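Local atomic coordinates of poly-beta-hydroxybuterate polymerase (Cupriavidus necator, PDB entry 5T6O), a protein that probably polymerises hydroxybutyryl units into polyhydroxybutyrate by acyl transfer, without a template, as a class I synthase whose catalytic domain is the chain described here. Residues 21-26 with 94-99; 129-134 with 259-264; 142-147 with 352-357; 303-308 with 322-327. The protein carries 1 engineered substitution. One frame throughout, in Å; residues are numbered along the deposited sequence.

Contact 1 (21-26 with 94-99); sequences EYFQLL and EHAAIR. With SO4 (sulfate ion), chain C.
Tyr-22, just before strand 23-28 in the mixed sheet of the alpha/beta hydrolase fold, and Phe-23, its first residue, pack against helix 89-108. Strand 23-26 and helix 94-99 run nearly parallel (16°), their axes 9.4 Å apart. Tyr-22 brings CD1 and CE1 obliquely against His-95 CB, CE1 to CB measuring 3.5 Å. The two rings are slid apart, with planes at 23° and centroids at 5.5 Å, so they barely overlap. Phe-23 reaches the next position of the helix. Its CE1 brings a ring edge to His-95 O at 3.4 Å, Ala-96 O sits over one ring face, and CD1 meets Ala-96 CB at 3.9 Å. The helix makes a wider pi-type turn here, closed by a weak bond from Arg-99 N to Glu-94 O; His-95 O is instead hydrogen-bonded to Asn-20 ND2. Arg-99 lays CG near the Phe-23 rim and carries its guanidinium away to a sulfate ion, probably from the crystallisation liquor. Arg-99 NE donates to sulfate O2 at 2.8 Å and Arg-99 NH1 to sulfate O4 at 2.9 Å, both nearly straight. No hydrogen bond joins strand and helix directly, so aromatic and alkyl contacts carry this seam; the Arg-99 charge is probably balanced outside it, by Glu-102 at NH2 and, in this crystal, by the sulfate, which Asn-20 ND2 also binds.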
loop_
_atom_site.group_PDB
_atom_site.type_symbol
_atom_site.label_atom_id
_atom_site.label_comp_id
_atom_site.label_asym_id
_atom_site.label_seq_id
_atom_site.Cartn_x
_atom_site.Cartn_y
_atom_site.Cartn_z
ATOM N N GLU A 21 -35.463 14.555 -23.378
ATOM C CA GLU A 21 -34.366 14.030 -24.177
ATOM C C GLU A 21 -33.344 13.301 -23.323
ATOM O O GLU A 21 -32.636 12.423 -23.834
ATOM C CB GLU A 21 -33.690 15.158 -24.963
ATOM C CG GLU A 21 -34.552 15.726 -26.086
ATOM C CD GLU A 21 -35.000 14.661 -27.078
ATOM O OE1 GLU A 21 -34.152 13.840 -27.489
ATOM O OE2 GLU A 21 -36.200 14.638 -27.436
ATOM N N TYR A 22 -33.277 13.620 -22.036
ATOM C CA TYR A 22 -32.207 13.142 -21.172
ATOM C C TYR A 22 -32.588 11.932 -20.341
ATOM O O TYR A 22 -31.703 11.157 -19.968
ATOM C CB TYR A 22 -31.752 14.263 -20.229
ATOM C CG TYR A 22 -31.144 15.431 -20.955
ATOM C CD1 TYR A 22 -31.942 16.445 -21.486
ATOM C CD2 TYR A 22 -29.759 15.522 -21.129
ATOM C CE1 TYR A 22 -31.382 17.519 -22.165
ATOM C CE2 TYR A 22 -29.190 16.597 -21.816
ATOM C CZ TYR A 22 -30.003 17.584 -22.324
ATOM O OH TYR A 22 -29.432 18.649 -22.994
ATOM N N PHE A 23 -33.866 11.747 -20.018
ATOM C CA PHE A 23 -34.215 10.672 -19.095
ATOM C C PHE A 23 -35.717 10.419 -19.113
ATOM O O PHE A 23 -36.504 11.211 -19.644
ATOM C CB PHE A 23 -33.761 10.997 -17.669
ATOM C CG PHE A 23 -34.655 11.977 -16.957
ATOM C CD1 PHE A 23 -34.673 13.311 -17.323
ATOM C CD2 PHE A 23 -35.459 11.562 -15.901
ATOM C CE1 PHE A 23 -35.499 14.210 -16.658
ATOM C CE2 PHE A 23 -36.276 12.451 -15.232
ATOM C CZ PHE A 23 -36.300 13.772 -15.604
ATOM N N GLN A 24 -36.092 9.278 -18.535
ATOM C CA GLN A 24 -37.466 8.960 -18.172
ATOM C C GLN A 24 -37.574 8.879 -16.655
ATOM O O GLN A 24 -36.704 8.304 -15.993
ATOM C CB GLN A 24 -37.907 7.625 -18.772
ATOM C CG GLN A 24 -38.070 7.654 -20.278
ATOM C CD GLN A 24 -38.537 6.336 -20.828
ATOM O OE1 GLN A 24 -37.954 5.280 -20.536
ATOM N NE2 GLN A 24 -39.620 6.377 -21.616
ATOM N N LEU A 25 -38.637 9.452 -16.098
ATOM C CA LEU A 25 -38.895 9.318 -14.671
ATOM C C LEU A 25 -39.802 8.112 -14.454
ATOM O O LEU A 25 -40.918 8.078 -14.978
ATOM C CB LEU A 25 -39.547 10.569 -14.090
ATOM C CG LEU A 25 -39.612 10.544 -12.553
ATOM C CD1 LEU A 25 -38.217 10.611 -11.952
ATOM C CD2 LEU A 25 -40.478 11.696 -12.043
ATOM N N LEU A 26 -39.312 7.113 -13.719
ATOM C CA LEU A 26 -40.153 5.985 -13.335
ATOM C C LEU A 26 -40.775 6.236 -11.969
ATOM O O LEU A 26 -40.162 6.848 -11.095
ATOM C CB LEU A 26 -39.354 4.681 -13.275
ATOM C CG LEU A 26 -38.471 4.319 -14.478
ATOM C CD1 LEU A 26 -37.919 2.891 -14.339
ATOM C CD2 LEU A 26 -39.211 4.477 -15.769
ATOM N N GLU A 94 -29.146 20.383 -15.181
ATOM C CA GLU A 94 -30.377 21.160 -15.301
ATOM C C GLU A 94 -31.534 20.309 -15.812
ATOM O O GLU A 94 -32.628 20.315 -15.233
ATOM C CB GLU A 94 -30.158 22.342 -16.242
ATOM C CG GLU A 94 -31.306 23.323 -16.221
ATOM C CD GLU A 94 -31.316 24.154 -14.951
ATOM O OE1 GLU A 94 -30.345 24.922 -14.747
ATOM O OE2 GLU A 94 -32.281 24.034 -14.159
ATOM N N HIS A 95 -31.323 19.593 -16.913
ATOM C CA HIS A 95 -32.433 18.978 -17.627
ATOM C C HIS A 95 -32.712 17.546 -17.198
ATOM O O HIS A 95 -33.668 16.942 -17.694
ATOM C CB HIS A 95 -32.169 19.046 -19.130
ATOM C CG HIS A 95 -31.978 20.438 -19.632
ATOM N ND1 HIS A 95 -32.946 21.413 -19.496
ATOM C CD2 HIS A 95 -30.928 21.030 -20.245
ATOM C CE1 HIS A 95 -32.500 22.544 -20.017
ATOM N NE2 HIS A 95 -31.279 22.338 -20.478
ATOM N N ALA A 96 -31.912 16.988 -16.287
ATOM C CA ALA A 96 -32.211 15.661 -15.774
ATOM C C ALA A 96 -32.266 15.656 -14.251
ATOM O O ALA A 96 -33.306 15.327 -13.681
ATOM C CB ALA A 96 -31.188 14.644 -16.287
ATOM N N ALA A 97 -31.181 16.029 -13.568
ATOM C CA ALA A 97 -31.182 15.941 -12.106
ATOM C C ALA A 97 -32.152 16.945 -11.491
ATOM O O ALA A 97 -33.040 16.574 -10.711
ATOM C CB ALA A 97 -29.770 16.153 -11.554
ATOM N N ILE A 98 -31.984 18.230 -11.811
ATOM C CA ILE A 98 -32.875 19.242 -11.254
ATOM C C ILE A 98 -34.292 19.035 -11.772
ATOM O O ILE A 98 -35.263 19.117 -11.010
ATOM C CB ILE A 98 -32.336 20.654 -11.565
ATOM C CG1 ILE A 98 -31.031 20.892 -10.799
ATOM C CG2 ILE A 98 -33.352 21.722 -11.196
ATOM C CD1 ILE A 98 -30.394 22.256 -11.063
ATOM N N ARG A 99 -34.431 18.721 -13.066
ATOM C CA ARG A 99 -35.751 18.448 -13.633
ATOM C C ARG A 99 -36.438 17.282 -12.925
ATOM O O ARG A 99 -37.636 17.350 -12.628
ATOM C CB ARG A 99 -35.619 18.171 -15.136
ATOM C CG ARG A 99 -36.945 18.061 -15.903
ATOM C CD ARG A 99 -37.724 19.376 -15.887
ATOM N NE ARG A 99 -38.703 19.418 -16.974
ATOM C CZ ARG A 99 -40.003 19.653 -16.820
ATOM N NH1 ARG A 99 -40.801 19.653 -17.879
ATOM N NH2 ARG A 99 -40.505 19.909 -15.619
HETATM S S SO4 C . -38.401 19.501 -20.583
HETATM O O1 SO4 C . -38.635 20.939 -20.555
HETATM O O2 SO4 C . -37.460 19.130 -19.516
HETATM O O3 SO4 C . -37.870 19.110 -21.881
HETATM O O4 SO4 C . -39.676 18.821 -20.384
#

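Contact 2 (129-134 with 259-264); sequences LAVLAA and CGVPVD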
loop_
_atom_site.group_PDB
_atom_site.type_symbol
_atom_site.label_atom_id
_atom_site.label_comp_id
_atom_site.label_asym_id
_atom_site.label_seq_id
_atom_site.Cartn_x
_atom_site.Cartn_y
_atom_site.Cartn_z
ATOM N N LEU A 129 -28.275 19.535 -6.051
ATOM C CA LEU A 129 -28.806 20.147 -4.840
ATOM C C LEU A 129 -27.975 21.352 -4.416
ATOM O O LEU A 129 -28.525 22.335 -3.910
ATOM C CB LEU A 129 -28.890 19.103 -3.724
ATOM C CG LEU A 129 -30.020 18.090 -3.924
ATOM C CD1 LEU A 129 -29.892 16.960 -2.925
ATOM C CD2 LEU A 129 -31.384 18.766 -3.788
ATOM N N ALA A 130 -26.660 21.314 -4.649
ATOM C CA ALA A 130 -25.837 22.487 -4.369
ATOM C C ALA A 130 -26.198 23.644 -5.299
ATOM O O ALA A 130 -26.221 24.805 -4.872
ATOM C CB ALA A 130 -24.354 22.135 -4.486
ATOM N N VAL A 131 -26.467 23.350 -6.576
ATOM C CA VAL A 131 -26.938 24.386 -7.497
ATOM C C VAL A 131 -28.259 24.961 -7.007
ATOM O O VAL A 131 -28.444 26.184 -6.952
ATOM C CB VAL A 131 -27.057 23.826 -8.927
ATOM C CG1 VAL A 131 -27.877 24.778 -9.833
ATOM C CG2 VAL A 131 -25.665 23.593 -9.521
ATOM N N LEU A 132 -29.194 24.083 -6.633
ATOM C CA LEU A 132 -30.498 24.536 -6.164
ATOM C C LEU A 132 -30.378 25.379 -4.897
ATOM O O LEU A 132 -31.094 26.376 -4.742
ATOM C CB LEU A 132 -31.410 23.327 -5.930
ATOM C CG LEU A 132 -32.004 22.707 -7.201
ATOM C CD1 LEU A 132 -32.566 21.304 -6.942
ATOM C CD2 LEU A 132 -33.081 23.624 -7.765
ATOM N N ALA A 133 -29.483 25.003 -3.977
ATOM C CA ALA A 133 -29.352 25.774 -2.738
ATOM C C ALA A 133 -28.863 27.189 -3.024
ATOM O O ALA A 133 -29.347 28.154 -2.422
ATOM C CB ALA A 133 -28.408 25.067 -1.758
ATOM N N ALA A 134 -27.910 27.332 -3.951
ATOM C CA ALA A 134 -27.455 28.659 -4.352
ATOM C C ALA A 134 -28.566 29.481 -4.998
ATOM O O ALA A 134 -28.497 30.714 -4.990
ATOM C CB ALA A 134 -26.260 28.527 -5.302
ATOM N N CYS A 259 -24.281 25.557 -14.020
ATOM C CA CYS A 259 -25.623 26.096 -14.264
ATOM C C CYS A 259 -25.779 27.503 -13.692
ATOM O O CYS A 259 -26.823 27.860 -13.138
ATOM C CB CYS A 259 -26.700 25.166 -13.708
ATOM S SG CYS A 259 -26.722 23.538 -14.472
ATOM N N GLY A 260 -24.717 28.301 -13.805
ATOM C CA GLY A 260 -24.762 29.705 -13.459
ATOM C C GLY A 260 -24.486 30.053 -12.010
ATOM O O GLY A 260 -24.594 31.234 -11.654
ATOM N N VAL A 261 -24.141 29.086 -11.160
ATOM C CA VAL A 261 -23.881 29.384 -9.746
ATOM C C VAL A 261 -22.654 28.625 -9.278
ATOM O O VAL A 261 -22.294 27.566 -9.814
ATOM C CB VAL A 261 -25.085 29.029 -8.842
ATOM C CG1 VAL A 261 -26.270 29.946 -9.134
ATOM C CG2 VAL A 261 -25.467 27.562 -9.005
ATOM N N PRO A 262 -21.973 29.162 -8.259
ATOM C CA PRO A 262 -20.851 28.433 -7.658
ATOM C C PRO A 262 -21.353 27.215 -6.896
ATOM O O PRO A 262 -22.424 27.246 -6.283
ATOM C CB PRO A 262 -20.219 29.463 -6.709
ATOM C CG PRO A 262 -20.760 30.800 -7.159
ATOM C CD PRO A 262 -22.137 30.500 -7.664
ATOM N N VAL A 263 -20.573 26.138 -6.943
ATOM C CA VAL A 263 -20.929 24.881 -6.286
ATOM C C VAL A 263 -20.208 24.820 -4.943
ATOM O O VAL A 263 -18.976 24.735 -4.885
ATOM C CB VAL A 263 -20.576 23.666 -7.150
ATOM C CG1 VAL A 263 -20.811 22.377 -6.363
ATOM C CG2 VAL A 263 -21.386 23.676 -8.438
ATOM N N ASP A 264 -20.982 24.838 -3.861
ATOM C CA ASP A 264 -20.484 24.634 -2.504
ATOM C C ASP A 264 -21.280 23.474 -1.919
ATOM O O ASP A 264 -22.454 23.639 -1.573
ATOM C CB ASP A 264 -20.650 25.901 -1.665
ATOM C CG ASP A 264 -20.144 25.746 -0.226
ATOM O OD1 ASP A 264 -19.797 24.624 0.208
ATOM O OD2 ASP A 264 -20.115 26.771 0.487
HETATM O O HOH W 1 -23.602 25.838 -4.269
#
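Val-131 and Val-261 form the middle of the contact between the end of helix 120-134 and the turn and short strand at 259-264. Their side chains cross obliquely. Val-261 CG1 is anti to the carbonyl carbon (chi1 -67°); the other methyl, CG2, lies between backbone N and carbonyl carbon and meets Val-131 CG1 at 3.8 Å. Val-131 holds CG1 anti to its own N (chi1 166°), and this methyl also reaches Cys-259 CB at 4.1 Å. One turn further along the helix, Ala-134 sets CB against Val-261 CB at 3.8 Å. At the other end Ala-130, whose CA is 5.8 Å from Val-263 CA, places CB 4.0 Å from Val-263 CG1 and beside the carbonyl oxygen of Asp-264. No direct hydrogen bond crosses the contact, but a water ties the polar backbone together: it donates to Ala-130 O at 2.9 Å and to Pro-262 O at 2.7 Å, and accepts from Asp-264 N at 2.8 Å. Cys-259 and Gly-260, both with positive phi, form the two-residue type I' turn of the hairpin joining strands 257-258 and 261-262. Val-258 of the first strand touches both Val-131 and Val-263. Helix 89-108 closes another flank, Ile-98 lying on Val-131 and Ile-93 on Cys-259, while Leu-129 faces strand 140-146 through Ala-140 and Val-143.

Contact 3 (142-147 with 352-357); sequences SVTLLT and TAWLAG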
loop_
_atom_site.group_PDB
_atom_site.type_symbol
_atom_site.label_atom_id
_atom_site.label_comp_id
_atom_site.label_asym_id
_atom_site.label_seq_id
_atom_site.Cartn_x
_atom_site.Cartn_y
_atom_site.Cartn_z
ATOM N N SER A 142 -33.724 14.973 2.875
ATOM C CA SER A 142 -32.544 14.207 3.234
ATOM C C SER A 142 -31.930 13.683 1.947
ATOM O O SER A 142 -32.578 13.665 0.899
ATOM C CB SER A 142 -32.890 13.057 4.183
ATOM O OG SER A 142 -33.448 11.964 3.468
ATOM N N VAL A 143 -30.670 13.260 2.042
ATOM C CA VAL A 143 -29.896 12.762 0.913
ATOM C C VAL A 143 -29.227 11.466 1.337
ATOM O O VAL A 143 -28.660 11.390 2.432
ATOM C CB VAL A 143 -28.829 13.780 0.461
ATOM C CG1 VAL A 143 -27.947 13.181 -0.637
ATOM C CG2 VAL A 143 -29.497 15.067 -0.023
ATOM N N THR A 144 -29.292 10.452 0.476
ATOM C CA THR A 144 -28.560 9.206 0.664
ATOM C C THR A 144 -27.529 9.094 -0.453
ATOM O O THR A 144 -27.890 9.062 -1.635
ATOM C CB THR A 144 -29.511 8.006 0.658
ATOM O OG1 THR A 144 -30.441 8.128 1.745
ATOM C CG2 THR A 144 -28.739 6.691 0.801
ATOM N N LEU A 145 -26.254 9.015 -0.081
ATOM C CA LEU A 145 -25.158 8.873 -1.040
ATOM C C LEU A 145 -24.609 7.456 -0.926
ATOM O O LEU A 145 -23.878 7.143 0.013
ATOM C CB LEU A 145 -24.073 9.908 -0.759
ATOM C CG LEU A 145 -24.494 11.372 -0.928
ATOM C CD1 LEU A 145 -23.297 12.298 -0.643
ATOM C CD2 LEU A 145 -25.043 11.618 -2.340
ATOM N N LEU A 146 -24.969 6.594 -1.876
ATOM C CA LEU A 146 -24.431 5.244 -1.919
ATOM C C LEU A 146 -23.192 5.234 -2.807
ATOM O O LEU A 146 -23.281 5.559 -3.999
ATOM C CB LEU A 146 -25.470 4.257 -2.453
ATOM C CG LEU A 146 -26.812 4.211 -1.718
ATOM C CD1 LEU A 146 -27.664 3.087 -2.310
ATOM C CD2 LEU A 146 -26.630 3.996 -0.214
ATOM N N THR A 147 -22.037 4.893 -2.228
ATOM C CA THR A 147 -20.832 4.640 -3.017
ATOM C C THR A 147 -20.526 5.818 -3.945
ATOM O O THR A 147 -20.324 5.663 -5.151
ATOM C CB THR A 147 -21.005 3.332 -3.798
ATOM O OG1 THR A 147 -21.476 2.340 -2.889
ATOM C CG2 THR A 147 -19.702 2.841 -4.387
ATOM N N THR A 352 -32.859 1.895 5.913
ATOM C CA THR A 352 -34.294 2.140 5.761
ATOM C C THR A 352 -34.897 2.687 7.047
ATOM O O THR A 352 -35.838 3.491 6.991
ATOM C CB THR A 352 -35.054 0.879 5.328
ATOM O OG1 THR A 352 -34.942 -0.132 6.334
ATOM C CG2 THR A 352 -34.501 0.336 4.003
ATOM N N ALA A 353 -34.369 2.276 8.207
ATOM C CA ALA A 353 -34.821 2.865 9.462
ATOM C C ALA A 353 -34.453 4.340 9.528
ATOM O O ALA A 353 -35.260 5.168 9.963
ATOM C CB ALA A 353 -34.236 2.101 10.655
ATOM N N TRP A 354 -33.240 4.686 9.093
ATOM C CA TRP A 354 -32.853 6.092 8.991
ATOM C C TRP A 354 -33.763 6.836 8.023
ATOM O O TRP A 354 -34.244 7.934 8.329
ATOM C CB TRP A 354 -31.386 6.193 8.559
ATOM C CG TRP A 354 -30.861 7.605 8.304
ATOM C CD1 TRP A 354 -30.204 8.418 9.191
ATOM C CD2 TRP A 354 -30.924 8.329 7.067
ATOM N NE1 TRP A 354 -29.874 9.617 8.580
ATOM C CE2 TRP A 354 -30.303 9.584 7.281
ATOM C CE3 TRP A 354 -31.449 8.045 5.804
ATOM C CZ2 TRP A 354 -30.203 10.553 6.275
ATOM C CZ3 TRP A 354 -31.339 9.010 4.800
ATOM C CH2 TRP A 354 -30.726 10.251 5.049
ATOM N N LEU A 355 -34.048 6.228 6.865
ATOM C CA LEU A 355 -34.881 6.895 5.868
ATOM C C LEU A 355 -36.305 7.093 6.376
ATOM O O LEU A 355 -36.929 8.127 6.108
ATOM C CB LEU A 355 -34.886 6.093 4.569
ATOM C CG LEU A 355 -35.649 6.716 3.399
ATOM C CD1 LEU A 355 -34.904 7.937 2.881
ATOM C CD2 LEU A 355 -35.816 5.684 2.304
ATOM N N ALA A 356 -36.839 6.113 7.107
ATOM C CA ALA A 356 -38.176 6.282 7.664
ATOM C C ALA A 356 -38.252 7.534 8.534
ATOM O O ALA A 356 -39.243 8.272 8.487
ATOM C CB ALA A 356 -38.576 5.037 8.455
ATOM N N GLY A 357 -37.204 7.803 9.317
ATOM C CA GLY A 357 -37.191 8.984 10.167
ATOM C C GLY A 357 -37.175 10.295 9.406
ATOM O O GLY A 357 -37.492 11.342 9.981
#
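Ser-142 meets the six-membered ring of Trp-354 where a strand of the central sheet is covered by helix 348-358, a helix laid on the sheet as in an alpha/beta hydrolase fold. The strand and helix axes run nearly antiparallel, at 161° and 9.9 Å. Ser-142 directs CB toward the helix, and its CB and OG are each 3.6 Å from Trp-354 CH2. That hydroxyl is hydrogen-bonded to Asn-114 OD1 on the adjacent strand, so its contact with the indole is one of packing. It also lies 4.3 Å from Leu-355 CD1, the branch that brings Leu-355 into the contact. Val-143 directs CB away from the helix and takes part through its backbone, O lying 3.5 Å from Trp-354 CH2. Thr-144 comes next. Its OG1 stands anti to the carbonyl carbon and touches Trp-354 CZ3 at 3.3 Å, while being hydrogen-bonded to Trp-351 NE1 one helical turn earlier. Trp-354 CG is anti to the backbone N (chi1 175°), and the ring beyond it ends with CZ3 and CH2 at the strand; all three oxygens approach the ring obliquely, and none is hydrogen-bonded to it. The buried hydroxyls are thus satisfied outside the contact, by strand 113-118 and by the helix itself. Strand 140-146 lies between strands 113-118 and 272-277. Tyr-273 of the latter meets the Trp-354 ring, Leu-355 touches Asn-114 and His-70, and Val-143 touches Val-115 and Thr-272.

Contact 4 (303-308 with 322-327); sequences LGASGH and SHWTND
Leu-303 and Trp-324 form a hydrogen-bonded pair in an antiparallel ladder near one edge of the large mixed sheet of the alpha/beta hydrolase fold, where strand 322-325 joins the end of strand 299-304. The tight part lies here. Trp-324 N donates to Leu-303 O at 2.7 Å and Leu-303 N to Trp-324 O at 3.2 Å, each in the carbonyl plane. The two side chains lie side by side and point the same way, Leu-303 CG resting 3.9 Å from Trp-324 CE3. The indole keeps its edge to the neighbouring strand: Leu-303 O lies in its plane, and CZ3 reaches Ala-305 CA at 3.9 Å. Trp-336 and Leu-337 of helix 333-339 cover both of these side chains. Gly-304 and His-323 make a non-hydrogen-bonded pair, their CA atoms 4.2 Å apart; the His-323 side chain lies on the face opposite Leu-303 and Trp-324, and its imidazole turns off to Gly-345 O, bonded through ND1. Ala-305 still belongs to the tight part, its CB 3.5 Å from Ser-322 O. The contact thins from Ser-306 on one strand and Thr-325 on the other. Ser-306 OG makes a weak hydrogen bond to Asp-163 O of a second subunit, and Asp-163 of a third subunit packs on Trp-324. Segment 303-308 departs toward His-308, in the loop where alpha/beta hydrolases usually carry the catalytic histidine; His-308 ND1 is hydrogen-bonded to Asp-280 OD2. The last bond across the ladder runs from Ala-305 N to Ser-322 O at 3.0 Å, with the donor tilted 33° from the carbonyl plane.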
loop_
_atom_site.group_PDB
_atom_site.type_symbol
_atom_site.label_atom_id
_atom_site.label_comp_id
_atom_site.label_asym_id
_atom_site.label_seq_id
_atom_site.Cartn_x
_atom_site.Cartn_y
_atom_site.Cartn_z
ATOM N N LEU A 303 -20.348 1.516 6.723
ATOM C CA LEU A 303 -19.431 0.750 5.891
ATOM C C LEU A 303 -19.974 -0.666 5.741
ATOM O O LEU A 303 -20.160 -1.362 6.744
ATOM C CB LEU A 303 -18.045 0.712 6.537
ATOM C CG LEU A 303 -16.895 0.038 5.795
ATOM C CD1 LEU A 303 -16.666 0.743 4.475
ATOM C CD2 LEU A 303 -15.634 0.096 6.672
ATOM N N GLY A 304 -20.231 -1.085 4.505
ATOM C CA GLY A 304 -20.619 -2.457 4.239
ATOM C C GLY A 304 -19.407 -3.300 3.896
ATOM O O GLY A 304 -18.427 -2.809 3.362
ATOM N N ALA A 305 -19.478 -4.589 4.217
ATOM C CA ALA A 305 -18.408 -5.483 3.807
ATOM C C ALA A 305 -18.483 -5.751 2.301
ATOM O O ALA A 305 -19.521 -5.550 1.664
ATOM C CB ALA A 305 -18.480 -6.805 4.577
ATOM N N SER A 306 -17.336 -6.161 1.737
ATOM C CA SER A 306 -17.170 -6.677 0.374
ATOM C C SER A 306 -17.020 -5.577 -0.681
ATOM O O SER A 306 -16.718 -4.423 -0.351
ATOM C CB SER A 306 -18.322 -7.630 0.002
ATOM O OG SER A 306 -17.945 -8.465 -1.090
ATOM N N GLY A 307 -17.195 -5.942 -1.955
ATOM C CA GLY A 307 -16.766 -5.124 -3.077
ATOM C C GLY A 307 -17.784 -4.084 -3.523
ATOM O O GLY A 307 -18.788 -3.815 -2.861
ATOM N N HIS A 308 -17.505 -3.504 -4.701
ATOM C CA HIS A 308 -18.282 -2.380 -5.223
ATOM C C HIS A 308 -19.769 -2.714 -5.315
ATOM O O HIS A 308 -20.617 -1.982 -4.787
ATOM C CB HIS A 308 -17.718 -1.986 -6.597
ATOM C CG HIS A 308 -18.404 -0.817 -7.237
ATOM N ND1 HIS A 308 -18.451 0.434 -6.656
ATOM C CD2 HIS A 308 -19.052 -0.706 -8.423
ATOM C CE1 HIS A 308 -19.105 1.262 -7.454
ATOM N NE2 HIS A 308 -19.480 0.595 -8.533
ATOM N N SER A 322 -21.668 -8.402 6.512
ATOM C CA SER A 322 -21.701 -7.611 7.735
ATOM C C SER A 322 -21.575 -6.139 7.349
ATOM O O SER A 322 -21.426 -5.801 6.170
ATOM C CB SER A 322 -20.587 -8.051 8.689
ATOM O OG SER A 322 -19.308 -7.888 8.093
ATOM N N HIS A 323 -21.630 -5.265 8.356
ATOM C CA HIS A 323 -21.440 -3.833 8.145
ATOM C C HIS A 323 -21.006 -3.202 9.461
ATOM O O HIS A 323 -21.242 -3.754 10.540
ATOM C CB HIS A 323 -22.718 -3.167 7.608
ATOM C CG HIS A 323 -23.870 -3.219 8.568
ATOM N ND1 HIS A 323 -24.643 -4.348 8.749
ATOM C CD2 HIS A 323 -24.377 -2.277 9.401
ATOM C CE1 HIS A 323 -25.582 -4.096 9.647
ATOM N NE2 HIS A 323 -25.438 -2.847 10.061
ATOM N N TRP A 324 -20.351 -2.046 9.365
ATOM C CA TRP A 324 -19.832 -1.340 10.539
ATOM C C TRP A 324 -20.569 -0.022 10.752
ATOM O O TRP A 324 -20.893 0.677 9.788
ATOM C CB TRP A 324 -18.339 -1.019 10.395
ATOM C CG TRP A 324 -17.399 -2.185 10.446
ATOM C CD1 TRP A 324 -16.651 -2.599 11.522
ATOM C CD2 TRP A 324 -17.072 -3.061 9.365
ATOM N NE1 TRP A 324 -15.885 -3.689 11.170
ATOM C CE2 TRP A 324 -16.130 -3.995 9.854
ATOM C CE3 TRP A 324 -17.492 -3.155 8.029
ATOM C CZ2 TRP A 324 -15.607 -5.012 9.056
ATOM C CZ3 TRP A 324 -16.963 -4.159 7.235
ATOM C CH2 TRP A 324 -16.029 -5.077 7.755
ATOM N N THR A 325 -20.783 0.347 12.023
ATOM C CA THR A 325 -21.326 1.653 12.361
ATOM C C THR A 325 -20.438 2.324 13.400
ATOM O O THR A 325 -19.769 1.660 14.202
ATOM C CB THR A 325 -22.770 1.578 12.910
ATOM O OG1 THR A 325 -22.789 0.832 14.136
ATOM C CG2 THR A 325 -23.730 0.937 11.885
ATOM N N ASN A 326 -20.445 3.654 13.374
ATOM C CA ASN A 326 -19.777 4.462 14.394
ATOM C C ASN A 326 -20.368 5.860 14.307
ATOM O O ASN A 326 -20.297 6.491 13.249
ATOM C CB ASN A 326 -18.256 4.479 14.178
ATOM C CG ASN A 326 -17.500 5.248 15.270
ATOM O OD1 ASN A 326 -18.094 5.823 16.186
ATOM N ND2 ASN A 326 -16.169 5.240 15.177
ATOM N N ASP A 327 -20.967 6.335 15.404
ATOM C CA ASP A 327 -21.598 7.652 15.407
ATOM C C ASP A 327 -20.582 8.785 15.429
ATOM O O ASP A 327 -20.904 9.892 14.987
ATOM C CB ASP A 327 -22.544 7.785 16.602
ATOM C CG ASP A 327 -23.814 6.969 16.434
ATOM O OD1 ASP A 327 -23.924 6.225 15.434
ATOM O OD2 ASP A 327 -24.702 7.061 17.310
#

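Overall arrangement
From the N terminus, contact 1 closes first, joining the start of strand 23-28 to helix 89-108 before any other contact opens. Contact 2 then opens on helix 120-134, and contact 3 opens on the strand that follows it, 140-146. Contact 2 closes at 259-264, while contact 3 waits until 352-357, so the two cross; contact 4 opens and closes within the loop of contact 3. Ile-98 packs on Val-131 and links contacts 1 and 2, Leu-129 on Val-143 links 2 and 3, and Thr-147 on His-308 links 3 and 4. Contacts 1, 3 and 4 reach the same sheet, with contacts 1 and 4 on opposite sides of the chain's centre, about 31 Å apart between centres.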